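Local coordinates for protein aldose 1-epimerase (Caenorhabditis elegans, PDB 1LUR) that probably interconverts the alpha and beta anomers of aldose sugars as an aldose 1-epimerase (mutarotase), at residues 123-128 and 138-143. Numbering follows the deposited sequence.
Sequences SFSVRA and DAKIDV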
loop_
_atom_site.group_PDB
_atom_site.type_symbol
_atom_site.label_atom_id
_atom_site.label_comp_id
_atom_site.label_asym_id
_atom_site.label_seq_id
_atom_site.Cartn_x
_atom_site.Cartn_y
_atom_site.Cartn_z
ATOM N N SER A 123 14.860 3.156 -8.624
ATOM C CA SER A 123 13.725 2.826 -9.473
ATOM C C SER A 123 13.779 1.357 -9.856
ATOM O O SER A 123 14.852 0.813 -10.116
ATOM C CB SER A 123 13.717 3.685 -10.736
ATOM O OG SER A 123 13.597 5.065 -10.427
ATOM N N PHE A 124 12.611 0.719 -9.873
ATOM C CA PHE A 124 12.490 -0.693 -10.219
ATOM C C PHE A 124 11.555 -0.811 -11.409
ATOM O O PHE A 124 10.658 0.010 -11.583
ATOM C CB PHE A 124 11.878 -1.497 -9.071
ATOM C CG PHE A 124 12.654 -1.435 -7.791
ATOM C CD1 PHE A 124 12.192 -0.682 -6.720
ATOM C CD2 PHE A 124 13.836 -2.157 -7.642
ATOM C CE1 PHE A 124 12.892 -0.647 -5.514
ATOM C CE2 PHE A 124 14.546 -2.131 -6.444
ATOM C CZ PHE A 124 14.070 -1.373 -5.376
ATOM N N SER A 125 11.760 -1.835 -12.229
ATOM C CA SER A 125 10.905 -2.026 -13.388
ATOM C C SER A 125 10.605 -3.510 -13.529
ATOM O O SER A 125 11.383 -4.348 -13.083
ATOM C CB SER A 125 11.583 -1.505 -14.654
ATOM O OG SER A 125 10.685 -1.551 -15.755
ATOM N N VAL A 126 9.461 -3.827 -14.123
ATOM C CA VAL A 126 9.060 -5.213 -14.318
ATOM C C VAL A 126 7.957 -5.283 -15.364
ATOM O O VAL A 126 7.207 -4.324 -15.556
ATOM C CB VAL A 126 8.546 -5.841 -13.001
ATOM C CG1 VAL A 126 7.185 -5.262 -12.633
ATOM C CG2 VAL A 126 8.473 -7.357 -13.142
ATOM N N ARG A 127 7.869 -6.414 -16.052
ATOM C CA ARG A 127 6.855 -6.601 -17.074
ATOM C C ARG A 127 5.936 -7.727 -16.648
ATOM O O ARG A 127 6.362 -8.667 -15.978
ATOM C CB ARG A 127 7.497 -6.961 -18.416
ATOM C CG ARG A 127 8.311 -5.857 -19.044
ATOM C CD ARG A 127 9.054 -6.383 -20.269
ATOM N NE ARG A 127 9.740 -5.320 -20.990
ATOM C CZ ARG A 127 9.130 -4.417 -21.747
ATOM N NH1 ARG A 127 7.809 -4.445 -21.893
ATOM N NH2 ARG A 127 9.844 -3.474 -22.349
ATOM N N ALA A 128 4.676 -7.633 -17.051
ATOM C CA ALA A 128 3.694 -8.649 -16.712
ATOM C C ALA A 128 2.618 -8.720 -17.793
ATOM O O ALA A 128 2.168 -7.694 -18.297
ATOM C CB ALA A 128 3.059 -8.327 -15.357
ATOM N N ASP A 138 -0.985 -6.697 -21.028
ATOM C CA ASP A 138 0.345 -6.654 -20.437
ATOM C C ASP A 138 0.656 -5.255 -19.925
ATOM O O ASP A 138 -0.176 -4.351 -20.006
ATOM C CB ASP A 138 1.387 -7.057 -21.481
ATOM C CG ASP A 138 1.302 -6.210 -22.738
ATOM O OD1 ASP A 138 1.189 -4.973 -22.611
ATOM O OD2 ASP A 138 1.353 -6.773 -23.851
ATOM N N ALA A 139 1.864 -5.084 -19.402
ATOM C CA ALA A 139 2.271 -3.791 -18.887
ATOM C C ALA A 139 3.718 -3.793 -18.447
ATOM O O ALA A 139 4.246 -4.809 -17.992
ATOM C CB ALA A 139 1.384 -3.390 -17.712
ATOM N N LYS A 140 4.358 -2.645 -18.618
ATOM C CA LYS A 140 5.743 -2.464 -18.233
ATOM C C LYS A 140 5.557 -1.501 -17.068
ATOM O O LYS A 140 5.113 -0.372 -17.264
ATOM C CB LYS A 140 6.553 -1.803 -19.349
ATOM C CG LYS A 140 8.004 -1.570 -18.954
ATOM C CD LYS A 140 8.790 -0.868 -20.044
ATOM C CE LYS A 140 10.169 -0.478 -19.531
ATOM N NZ LYS A 140 10.077 0.453 -18.372
ATOM N N ILE A 141 5.865 -1.961 -15.863
ATOM C CA ILE A 141 5.712 -1.136 -14.679
ATOM C C ILE A 141 7.023 -0.667 -14.071
ATOM O O ILE A 141 7.964 -1.445 -13.923
ATOM C CB ILE A 141 4.913 -1.892 -13.577
ATOM C CG1 ILE A 141 3.552 -2.335 -14.120
ATOM C CG2 ILE A 141 4.673 -0.992 -12.376
ATOM C CD1 ILE A 141 3.518 -3.767 -14.596
ATOM N N ASP A 142 7.063 0.616 -13.715
ATOM C CA ASP A 142 8.236 1.225 -13.111
ATOM C C ASP A 142 7.811 1.926 -11.826
ATOM O O ASP A 142 6.873 2.721 -11.825
ATOM C CB ASP A 142 8.875 2.227 -14.076
ATOM C CG ASP A 142 9.726 1.549 -15.134
ATOM O OD1 ASP A 142 9.205 0.675 -15.862
ATOM O OD2 ASP A 142 10.926 1.892 -15.234
ATOM N N VAL A 143 8.499 1.605 -10.734
ATOM C CA VAL A 143 8.211 2.193 -9.434
ATOM C C VAL A 143 9.468 2.846 -8.877
ATOM O O VAL A 143 10.548 2.244 -8.885
ATOM C CB VAL A 143 7.723 1.118 -8.441
ATOM C CG1 VAL A 143 7.784 1.649 -7.015
ATOM C CG2 VAL A 143 6.301 0.706 -8.796
HETATM O O HOH W 1 5.146 -5.859 -20.840
#
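Ser125 and Asp142 face each other as a non-hydrogen-bonded pair of the antiparallel strands 123-128 and 138-143, and their side chains supply the bond that the backbone does not make here. With OG anti to the backbone N (chi1 -173°), Ser125 donates through OG to Asp142 OD1 at 2.7 Å, meeting it from above the carboxylate plane. Lys140 NZ approaches Asp142 OD1 from the opposite face, on the syn side of the carboxylate, and forms a salt bridge of 2.7 Å.

Lys140 can be followed outward along its extended chain. Lys140 CB lies 3.9 Å from Arg127 NH1, and CG sits over one face of the guanidinium, offset toward its rim. Lys140 CD packs 3.6 Å from Arg127 NH2; CE is about equally far from that nitrogen and Ser125 OG, and the bend at chi4 (-60°) turns NZ to Asp142. Arg127 NH1 donates in the guanidinium plane to a water weakly bonded to Ala139 O.

On the other face of the sheet, Val126 and Ile141 lie side by side, Val126 CG1 4.2 Å from Ile141 CB, and both also touch Trp112. Ile141 N donates to Val126 O at 2.7 Å, nearly straight (165°). Strands 113-118 and 152-160 flank the pair within the large antiparallel sheet of this galactose mutarotase-like fold.

An alanine in place of Asp142 would probably leave Ser125 OG and the Lys140 ammonium without their shared acceptor, and the lysine tip freer to turn. Gripped by two donors, the carboxylate probably stays ionised and offsets the charge of Lys140, whose NZ lies 5.6 Å from Arg127 NH2.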